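Local coordinates for protein RTX-adhesin (Marinomonas primoryensis, PDB 5IRB) that fastens its Antarctic bacterium to diatoms and ice as a 1.5-MDa calcium-binding RTX adhesin, of which this chain is a run of beta-sandwich domains, at residues Asp177-Asn182 with His206-Ser211; Ile114-Ile119 with Ile134-Arg139; Leu10-Val15 with Ser100-Ile105; Val46-Asn51 with Val82-Val87. All blocks are in the same frame, centred on the assembly; numbering follows the deposited sequence.

Contact 1 (Asp177-Asn182 with His206-Ser211). With CA (calcium ion), chain D; CA (calcium ion), chain J.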
# COMPACT_ATOMS: atom_id res chain seq x y z
N ASP A 177 -9.03 14.27 3.84
CA ASP A 177 -7.85 13.74 4.51
C ASP A 177 -6.68 13.67 3.54
O ASP A 177 -5.57 14.08 3.86
CB ASP A 177 -8.11 12.35 5.13
CG ASP A 177 -9.07 12.43 6.30
OD1 ASP A 177 -9.07 13.47 7.00
OD2 ASP A 177 -9.81 11.45 6.53
N LEU A 178 -6.94 13.17 2.34
CA LEU A 178 -5.88 13.07 1.34
C LEU A 178 -5.39 14.44 0.92
O LEU A 178 -4.21 14.60 0.60
CB LEU A 178 -6.37 12.26 0.13
CG LEU A 178 -6.54 10.75 0.41
CD1 LEU A 178 -7.37 10.04 -0.66
CD2 LEU A 178 -5.18 10.09 0.54
N ALA A 179 -6.28 15.43 0.89
CA ALA A 179 -5.87 16.81 0.60
C ALA A 179 -4.89 17.36 1.64
O ALA A 179 -4.10 18.27 1.34
CB ALA A 179 -7.09 17.73 0.49
N GLN A 180 -4.96 16.83 2.86
CA GLN A 180 -4.17 17.36 3.96
C GLN A 180 -2.98 16.51 4.36
O GLN A 180 -2.19 16.92 5.20
CB GLN A 180 -5.07 17.60 5.16
CG GLN A 180 -5.95 18.80 4.98
CD GLN A 180 -7.09 18.84 5.97
OE1 GLN A 180 -6.92 19.23 7.13
NE2 GLN A 180 -8.28 18.44 5.52
N ASP A 181 -2.86 15.32 3.79
CA ASP A 181 -1.82 14.39 4.19
C ASP A 181 -1.31 13.73 2.91
O ASP A 181 -1.90 12.75 2.45
CB ASP A 181 -2.38 13.33 5.16
CG ASP A 181 -1.30 12.48 5.81
OD1 ASP A 181 -0.11 12.63 5.46
OD2 ASP A 181 -1.65 11.62 6.66
N ASN A 182 -0.22 14.24 2.34
CA ASN A 182 0.20 13.76 1.03
C ASN A 182 1.23 12.64 1.06
O ASN A 182 1.64 12.13 0.02
CB ASN A 182 0.72 14.92 0.17
CG ASN A 182 1.95 15.59 0.75
OD1 ASN A 182 2.58 15.10 1.68
ND2 ASN A 182 2.29 16.75 0.18
N HIS A 206 1.59 11.34 -2.67
CA HIS A 206 0.88 11.95 -3.78
C HIS A 206 1.03 13.47 -3.67
O HIS A 206 1.61 13.96 -2.70
CB HIS A 206 -0.59 11.53 -3.78
CG HIS A 206 -1.38 12.02 -2.58
ND1 HIS A 206 -1.48 11.25 -1.42
CD2 HIS A 206 -2.06 13.12 -2.38
CE1 HIS A 206 -2.21 11.92 -0.56
NE2 HIS A 206 -2.59 13.08 -1.10
N THR A 207 0.55 14.21 -4.66
CA THR A 207 0.59 15.67 -4.54
C THR A 207 -0.83 16.22 -4.51
O THR A 207 -1.78 15.56 -4.95
CB THR A 207 1.40 16.32 -5.68
OG1 THR A 207 0.78 16.07 -6.95
CG2 THR A 207 2.82 15.75 -5.67
N VAL A 208 -0.97 17.41 -3.95
CA VAL A 208 -2.28 18.02 -3.83
C VAL A 208 -2.27 19.34 -4.61
O VAL A 208 -1.41 20.19 -4.40
CB VAL A 208 -2.65 18.25 -2.35
CG1 VAL A 208 -3.97 18.98 -2.24
CG2 VAL A 208 -2.71 16.89 -1.59
N ASP A 209 -3.21 19.47 -5.54
CA ASP A 209 -3.35 20.66 -6.39
C ASP A 209 -4.83 20.98 -6.52
O ASP A 209 -5.52 20.37 -7.33
CB ASP A 209 -2.74 20.45 -7.77
CG ASP A 209 -2.69 21.74 -8.60
OD1 ASP A 209 -3.43 22.69 -8.25
OD2 ASP A 209 -1.95 21.78 -9.62
N THR A 210 -5.31 21.95 -5.74
CA THR A 210 -6.74 22.22 -5.75
C THR A 210 -7.12 23.57 -6.36
O THR A 210 -8.23 24.05 -6.15
CB THR A 210 -7.32 22.17 -4.34
OG1 THR A 210 -6.71 23.19 -3.55
CG2 THR A 210 -7.10 20.79 -3.70
N SER A 211 -6.23 24.21 -7.11
CA SER A 211 -6.68 25.37 -7.87
C SER A 211 -5.86 25.61 -9.11
O SER A 211 -4.66 25.33 -9.15
CB SER A 211 -6.67 26.64 -7.01
OG SER A 211 -5.37 27.02 -6.63
CA CA D . -2.87 24.10 -10.12
CA CA J . 1.91 12.40 6.50
O HOH W 1 1.33 18.51 -2.30
O HOH W 2 2.76 13.69 4.69
O HOH W 3 -1.70 25.10 -8.66
O HOH W 4 -2.68 26.13 -11.61
O HOH W 5 -1.05 23.54 -11.49
O HOH W 6 0.82 13.49 8.18
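H206 is gripped at both ends by 177-182. Its backbone N gives a hydrogen bond to N182 O at 2.8 Å, and its ring NE2 gives a second to L178 O, also 2.8 Å. CG sits between the backbone N and the carbonyl carbon (chi1 66°), and with chi2 turning the ring, L178 O lies in its plane, at the edge. From that oxygen's side the donor is tilted 34° out of the carbonyl plane. One ring face is taken by N182 CA in a CH-pi contact, 3.7 Å from the ring centroid, while L178 CD2 touches CE1, the two side chains crossing at about a right angle. F184 packs on both H206 and L178. All this pins helix 175-180 to strand 197-208 within one beta-sandwich domain, the helix leading out of strand 168-174 of the smaller sheet and the strand belonging to the larger one.

Two residues on, V208 points its branches at the helix: CG2 rests 3.5 Å from A179 O and equally near L178 O, and CG1 touches A179 CB. A water joins V208 N to N182 ND2. N182 follows D181, whose OD1 binds one calcium ion together with S183 O, while OD2 accepts a hydrogen bond from N155 N. Next along the chain, D209 clamps a second calcium ion with OD1 and OD2, the OD1 distance being 2.4 Å. S211 O binds the same ion at 2.4 Å. Three waters and D296, a residue of the following domain, supply the other ligands of that ion.

Contact 2 (Ile114-Ile119 with Ile134-Arg139)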
# COMPACT_ATOMS: atom_id res chain seq x y z
N ILE A 114 3.84 -5.03 0.46
CA ILE A 114 2.60 -4.30 0.13
C ILE A 114 2.99 -3.17 -0.84
O ILE A 114 4.05 -2.58 -0.71
CB ILE A 114 1.89 -3.76 1.39
CG1 ILE A 114 0.57 -3.05 1.03
CG2 ILE A 114 2.82 -2.88 2.20
CD1 ILE A 114 -0.36 -2.85 2.22
N ARG A 115 2.16 -2.97 -1.86
CA ARG A 115 2.29 -1.78 -2.69
C ARG A 115 0.95 -1.02 -2.71
O ARG A 115 -0.13 -1.61 -2.53
CB ARG A 115 2.74 -2.13 -4.11
CG ARG A 115 1.72 -2.93 -4.90
CD ARG A 115 2.26 -3.46 -6.22
NE ARG A 115 1.19 -3.73 -7.19
CZ ARG A 115 0.91 -4.92 -7.73
NH1 ARG A 115 -0.08 -5.03 -8.60
NH2 ARG A 115 1.63 -5.99 -7.41
N VAL A 116 1.03 0.29 -2.94
CA VAL A 116 -0.12 1.17 -3.06
C VAL A 116 -0.12 1.84 -4.44
O VAL A 116 0.89 2.40 -4.86
CB VAL A 116 -0.14 2.24 -1.96
CG1 VAL A 116 -1.37 3.14 -2.10
CG2 VAL A 116 -0.12 1.58 -0.60
N ASN A 117 -1.25 1.70 -5.14
CA ASN A 117 -1.46 2.30 -6.44
C ASN A 117 -1.51 3.83 -6.38
O ASN A 117 -1.54 4.42 -5.29
CB ASN A 117 -2.77 1.77 -7.05
CG ASN A 117 -2.77 0.26 -7.24
OD1 ASN A 117 -1.80 -0.33 -7.72
ND2 ASN A 117 -3.88 -0.38 -6.86
N SER A 118 -1.57 4.47 -7.53
CA SER A 118 -1.69 5.93 -7.53
C SER A 118 -2.99 6.40 -6.86
O SER A 118 -4.02 5.70 -6.87
CB SER A 118 -1.55 6.45 -8.97
OG SER A 118 -2.70 6.12 -9.72
N ILE A 119 -2.89 7.55 -6.17
CA ILE A 119 -4.02 8.28 -5.57
C ILE A 119 -4.81 9.03 -6.64
O ILE A 119 -4.41 10.10 -7.06
CB ILE A 119 -3.53 9.24 -4.46
CG1 ILE A 119 -2.66 8.50 -3.43
CG2 ILE A 119 -4.71 9.93 -3.76
CD1 ILE A 119 -3.29 7.24 -2.79
N ILE A 134 -12.27 9.00 -2.31
CA ILE A 134 -11.25 8.50 -3.21
C ILE A 134 -10.81 7.08 -2.80
O ILE A 134 -10.53 6.83 -1.63
CB ILE A 134 -10.02 9.42 -3.21
CG1 ILE A 134 -10.37 10.80 -3.77
CG2 ILE A 134 -8.90 8.83 -4.02
CD1 ILE A 134 -9.30 11.83 -3.45
N THR A 135 -10.78 6.16 -3.77
CA THR A 135 -10.33 4.79 -3.55
C THR A 135 -8.82 4.69 -3.37
O THR A 135 -8.05 5.12 -4.25
CB THR A 135 -10.69 3.86 -4.72
OG1 THR A 135 -12.10 3.84 -4.91
CG2 THR A 135 -10.18 2.42 -4.42
N VAL A 136 -8.38 4.13 -2.25
CA VAL A 136 -6.97 3.81 -2.10
C VAL A 136 -6.86 2.30 -2.22
O VAL A 136 -7.53 1.56 -1.51
CB VAL A 136 -6.41 4.28 -0.75
CG1 VAL A 136 -4.93 3.90 -0.63
CG2 VAL A 136 -6.57 5.80 -0.63
N SER A 137 -6.01 1.84 -3.14
CA SER A 137 -5.93 0.42 -3.42
C SER A 137 -4.49 -0.02 -3.65
O SER A 137 -3.58 0.81 -3.78
CB SER A 137 -6.81 0.06 -4.64
OG SER A 137 -6.25 0.58 -5.86
N GLY A 138 -4.28 -1.32 -3.69
CA GLY A 138 -2.95 -1.87 -3.83
C GLY A 138 -3.02 -3.37 -3.85
O GLY A 138 -4.09 -3.94 -4.07
N ARG A 139 -1.87 -4.01 -3.65
CA ARG A 139 -1.83 -5.46 -3.59
C ARG A 139 -0.85 -5.83 -2.48
O ARG A 139 -0.07 -5.00 -2.06
CB ARG A 139 -1.42 -6.05 -4.94
CG ARG A 139 -1.75 -7.54 -5.12
CD ARG A 139 -0.99 -8.10 -6.31
NE ARG A 139 -1.20 -9.54 -6.52
CZ ARG A 139 -0.62 -10.51 -5.80
NH1 ARG A 139 0.18 -10.19 -4.78
NH2 ARG A 139 -0.86 -11.80 -6.07
O HOH W 7 -5.45 -3.14 -6.25
O HOH W 8 -4.43 3.97 -4.49
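The R115 guanidinium lies across the aliphatic part of R139 on the outer side of the strand pair. R115 has CG between its backbone N and carbonyl carbon (chi1 67°) and runs on extended to NE. R139 CB sits 3.8 Å above the centre of the R115 guanidinium. R115 NH2 reaches farther, to 3.5 Å from R139 CD. The two guanidinium planes are only 16° apart, but the groups are not stacked on each other, since the end of R139 leads away; both residues also touch a crystal neighbour, which may influence the pose.

Next along this side, N117 crosses over to S137. Its ND2 gives a hydrogen bond to S137 OG at 2.7 Å, and the hydroxyl oxygen lies in the amide plane, only 2° out. A water links ND2 onward to G138 O. The other side is apolar: V116 CG1 meets V136 CG1 at 3.9 Å, while I119 CD1 bears on V136 CG2, both pairs crossing obliquely; W169 and V186 continue this core.

Strands 112-116 and 133-142 are antiparallel neighbours in the small three-stranded sheet of the sandwich. R115 and R139 form a hydrogen-bonded pair, R115 N to R139 O being 3.0 Å. At the non-hydrogen-bonded pair V116 and G138, the bare glycine lets G138 CA come 3.1 Å from R115 O. N117 N then bonds to S137 O as the strand peels away.

The chemistry implies a two-faced edge: valine and isoleucine seal the interior, while two like charges, R115 NH2 and R139 NE 4.6 Å apart, are tolerated beside solvent and probably repel one another mildly.

Contact 3 (Leu10-Val15 with Ser100-Ile105)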
# COMPACT_ATOMS: atom_id res chain seq x y z
N LEU A 10 15.64 -46.84 19.70
CA LEU A 10 15.44 -45.51 20.26
C LEU A 10 14.67 -44.63 19.28
O LEU A 10 15.07 -44.48 18.13
CB LEU A 10 16.79 -44.85 20.56
CG LEU A 10 16.81 -43.39 21.05
CD1 LEU A 10 16.07 -43.25 22.38
CD2 LEU A 10 18.23 -42.85 21.16
N ASP A 11 13.54 -44.09 19.73
CA ASP A 11 12.75 -43.19 18.89
C ASP A 11 12.62 -41.84 19.54
O ASP A 11 12.49 -41.73 20.76
CB ASP A 11 11.35 -43.73 18.63
CG ASP A 11 11.32 -44.78 17.54
OD1 ASP A 11 11.45 -44.40 16.35
OD2 ASP A 11 11.14 -45.97 17.86
N ILE A 12 12.62 -40.81 18.69
CA ILE A 12 12.39 -39.44 19.09
C ILE A 12 11.05 -39.02 18.50
O ILE A 12 10.81 -39.23 17.31
CB ILE A 12 13.52 -38.50 18.61
CG1 ILE A 12 14.89 -39.07 19.01
CG2 ILE A 12 13.32 -37.08 19.13
CD1 ILE A 12 16.03 -38.64 18.10
N ASP A 13 10.17 -38.48 19.34
CA ASP A 13 8.89 -37.96 18.85
C ASP A 13 9.11 -36.71 18.01
O ASP A 13 10.12 -36.02 18.20
CB ASP A 13 7.96 -37.64 20.03
CG ASP A 13 7.65 -38.86 20.87
OD1 ASP A 13 7.41 -39.94 20.30
OD2 ASP A 13 7.66 -38.74 22.11
N PRO A 14 8.17 -36.40 17.10
CA PRO A 14 8.25 -35.16 16.31
C PRO A 14 8.48 -33.95 17.20
O PRO A 14 7.84 -33.81 18.23
CB PRO A 14 6.88 -35.10 15.63
CG PRO A 14 6.51 -36.54 15.46
CD PRO A 14 7.02 -37.23 16.70
N VAL A 15 9.42 -33.09 16.80
CA VAL A 15 9.79 -31.94 17.59
C VAL A 15 8.65 -30.93 17.77
O VAL A 15 8.11 -30.41 16.78
CB VAL A 15 11.02 -31.25 16.99
CG1 VAL A 15 11.31 -29.96 17.72
CG2 VAL A 15 12.22 -32.20 17.04
N SER A 100 19.81 -42.78 17.26
CA SER A 100 18.67 -42.34 16.49
C SER A 100 18.88 -40.90 16.05
O SER A 100 19.74 -40.19 16.59
CB SER A 100 17.37 -42.47 17.29
OG SER A 100 16.25 -42.25 16.47
N THR A 101 18.08 -40.46 15.10
CA THR A 101 18.10 -39.06 14.70
C THR A 101 16.66 -38.62 14.51
O THR A 101 15.76 -39.45 14.34
CB THR A 101 18.89 -38.80 13.40
OG1 THR A 101 18.26 -39.51 12.32
CG2 THR A 101 20.36 -39.24 13.53
N GLU A 102 16.46 -37.29 14.54
CA GLU A 102 15.19 -36.66 14.29
C GLU A 102 15.43 -35.33 13.58
O GLU A 102 16.07 -34.43 14.10
CB GLU A 102 14.44 -36.42 15.61
CG GLU A 102 13.00 -35.95 15.44
CD GLU A 102 12.14 -36.96 14.72
OE1 GLU A 102 12.50 -38.15 14.73
OE2 GLU A 102 11.12 -36.56 14.13
N SER A 103 14.93 -35.25 12.36
CA SER A 103 14.96 -34.00 11.61
C SER A 103 13.75 -33.14 11.94
O SER A 103 12.71 -33.63 12.40
CB SER A 103 15.03 -34.27 10.12
OG SER A 103 13.81 -34.78 9.63
N PHE A 104 13.91 -31.84 11.74
CA PHE A 104 12.83 -30.91 12.03
C PHE A 104 12.99 -29.71 11.11
O PHE A 104 14.00 -29.59 10.41
CB PHE A 104 12.81 -30.51 13.50
CG PHE A 104 14.08 -29.89 13.97
CD1 PHE A 104 15.17 -30.67 14.34
CD2 PHE A 104 14.20 -28.51 14.05
CE1 PHE A 104 16.34 -30.10 14.76
CE2 PHE A 104 15.38 -27.93 14.47
CZ PHE A 104 16.45 -28.73 14.83
N ILE A 105 11.97 -28.86 11.10
CA ILE A 105 11.98 -27.62 10.30
C ILE A 105 12.07 -26.39 11.19
O ILE A 105 11.37 -26.29 12.20
CB ILE A 105 10.71 -27.55 9.45
CG1 ILE A 105 10.67 -28.77 8.51
CG2 ILE A 105 10.60 -26.19 8.71
CD1 ILE A 105 9.35 -28.94 7.81
O HOH W 9 13.44 -40.67 15.77
O HOH W 10 10.55 -33.78 14.06
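V15 packs against F104, its CG2 lying 4.0 Å from CB of the phenylalanine. In the plane of the F104 ring, at its edge, lies E102 O of the same segment, and I21 packs against both V15 and F104. The other flat group, the E102 carboxylate, lies beside the I12 carbonyl. Here two sheets of the N-terminal beta-sandwich meet: strand 8-12, at the border of the three-stranded sheet, comes alongside strand 95-106 of the five-stranded one. They run nearly parallel, 14° apart, but their axes stay 6.6 Å from each other, and side chains and waters do the joining in place of a backbone ladder.

The I12 and E102 side chains pass alongside each other, heading opposite ways. I12 CD1 touches E102 CB at 3.7 Å, and A84 and W65 extend this apolar patch inward. E102 has CG anti to the backbone N (chi1 -171°); the chain then kinks (chi2 62°), and OE1 lies 3.3 Å from I12 O. Both atoms are acceptors and cannot bond each other. I12 and E102 bind magnesium in a structure of this protein, and a cation there would probably ease the opposition of such oxygens; none is bound to this chain here.

A water takes a hydrogen bond from I12 N and lies 2.9 Å from E102 OE1, to which it can donate. At the far end, S100 OG stands 3.0 Å from L10 O, with its CB packed on L10 CG. A second water accepts from V15 N, donates to E102 OE2, and reaches S103 O at 2.7 Å.

Contact 4 (Val46-Asn51 with Val82-Val87)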
# COMPACT_ATOMS: atom_id res chain seq x y z
N VAL A 46 19.39 -41.40 28.08
CA VAL A 46 19.32 -40.80 26.74
C VAL A 46 20.20 -39.56 26.63
O VAL A 46 20.10 -38.63 27.44
CB VAL A 46 17.88 -40.43 26.36
CG1 VAL A 46 17.85 -39.66 25.04
CG2 VAL A 46 17.02 -41.68 26.28
N THR A 47 21.06 -39.56 25.62
CA THR A 47 21.90 -38.42 25.30
C THR A 47 21.50 -37.82 23.95
O THR A 47 21.41 -38.53 22.94
CB THR A 47 23.39 -38.83 25.28
OG1 THR A 47 23.74 -39.34 26.57
CG2 THR A 47 24.28 -37.63 24.96
N LEU A 48 21.27 -36.51 23.95
CA LEU A 48 20.89 -35.77 22.74
C LEU A 48 21.97 -34.76 22.44
O LEU A 48 22.50 -34.13 23.35
CB LEU A 48 19.59 -35.01 22.92
CG LEU A 48 18.24 -35.62 23.26
CD1 LEU A 48 17.16 -34.56 23.07
CD2 LEU A 48 17.95 -36.81 22.39
N VAL A 49 22.29 -34.55 21.16
CA VAL A 49 23.20 -33.47 20.80
C VAL A 49 22.52 -32.54 19.82
O VAL A 49 21.96 -32.98 18.82
CB VAL A 49 24.53 -33.99 20.20
CG1 VAL A 49 25.43 -32.80 19.81
CG2 VAL A 49 25.24 -34.90 21.20
N ILE A 50 22.58 -31.25 20.11
CA ILE A 50 21.92 -30.24 19.29
C ILE A 50 22.77 -29.00 19.31
O ILE A 50 23.09 -28.47 20.37
CB ILE A 50 20.50 -29.88 19.81
CG1 ILE A 50 19.62 -31.12 19.98
CG2 ILE A 50 19.83 -28.87 18.89
CD1 ILE A 50 18.58 -30.97 21.06
N ASN A 51 23.14 -28.55 18.11
CA ASN A 51 23.98 -27.36 17.94
C ASN A 51 25.28 -27.50 18.75
O ASN A 51 25.74 -26.56 19.37
CB ASN A 51 23.17 -26.11 18.35
CG ASN A 51 23.91 -24.79 18.06
OD1 ASN A 51 24.58 -24.66 17.04
ND2 ASN A 51 23.76 -23.81 18.95
N VAL A 82 18.37 -33.58 15.21
CA VAL A 82 18.73 -33.97 16.56
C VAL A 82 19.44 -35.34 16.49
O VAL A 82 18.86 -36.30 15.98
CB VAL A 82 17.49 -34.07 17.46
CG1 VAL A 82 17.89 -34.57 18.86
CG2 VAL A 82 16.77 -32.72 17.55
N ASP A 83 20.67 -35.44 16.99
CA ASP A 83 21.34 -36.75 17.14
C ASP A 83 21.11 -37.28 18.55
O ASP A 83 21.32 -36.57 19.53
CB ASP A 83 22.84 -36.65 16.84
CG ASP A 83 23.15 -36.07 15.45
OD1 ASP A 83 22.56 -36.51 14.43
OD2 ASP A 83 24.01 -35.16 15.37
N ALA A 84 20.72 -38.55 18.64
CA ALA A 84 20.41 -39.12 19.94
C ALA A 84 21.04 -40.49 20.12
O ALA A 84 21.18 -41.24 19.17
CB ALA A 84 18.91 -39.22 20.12
N SER A 85 21.44 -40.79 21.34
CA SER A 85 21.82 -42.16 21.67
C SER A 85 21.35 -42.55 23.07
O SER A 85 21.03 -41.68 23.91
CB SER A 85 23.33 -42.34 21.51
OG SER A 85 24.03 -41.54 22.45
N VAL A 86 21.26 -43.86 23.31
CA VAL A 86 20.81 -44.34 24.61
C VAL A 86 21.67 -45.54 25.07
O VAL A 86 22.11 -46.34 24.25
CB VAL A 86 19.31 -44.71 24.58
CG1 VAL A 86 19.05 -45.85 23.61
CG2 VAL A 86 18.78 -45.03 25.99
N VAL A 87 21.96 -45.60 26.36
CA VAL A 87 22.42 -46.84 26.98
C VAL A 87 21.44 -47.23 28.09
O VAL A 87 20.99 -46.37 28.85
CB VAL A 87 23.85 -46.72 27.53
CG1 VAL A 87 23.95 -45.55 28.48
CG2 VAL A 87 24.28 -48.01 28.21
O HOH W 11 23.33 -32.38 16.44
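L48 drives CD2 into A84: the methyl comes 3.4 Å from A84 CB, tighter than usual van der Waals contact. The leucine's CG is anti to the carbonyl carbon (chi1 -60°). The same methyl also meets V82 CG1. Farther along, I50, whose CG1 is likewise anti to its carbonyl carbon (chi1 -54°), lays that atom 4.0 Å from V82 CG1. At the other end V46 CG2 touches V86 CG2 at 3.8 Å, a pair of branched side chains that cross at a slant. W65 covers V46 and L48, and L10 reaches A84 and V86, in the beta-sandwich core.

Strands 43-50 and 81-89 are antiparallel neighbours within its five-stranded sheet, their axes 4.6 Å apart. T47 and S85 form a hydrogen-bonded pair, T47 N reaching S85 O at 2.7 Å and the return bond closing the ring. V49 N binds D83 O firmly, whereas D83 N to V49 O is weak.

The opposite face carries T47, V49, D83 and S85. There T47 CB stands beside S85 OG, and a water gives one hydrogen bond to V49 O (2.8 Å) and another to D83 OD2.

The contacts fall into two pairs, in successive domains. Contacts 3 and 4 share the larger sheet of the first domain: E102 and S100 of strand 95-106 probably hydrogen-bond to V82 and A84 of strand 81-89, and I12 CD1 packs on A84 CB. Contacts 1 and 2 meet in the second domain, where H206 packs on I119, and L178 on I119 and I134. Contact 4 is the buried one, with a full backbone ladder; the other three are only partly buried. Contact 2 has a shorter ladder, contact 3 bridges two sheets through water, and contact 1 fastens a helix through a histidine, with calcium sites nearby. The centres of contacts 1 and 4 are about 64 Å apart.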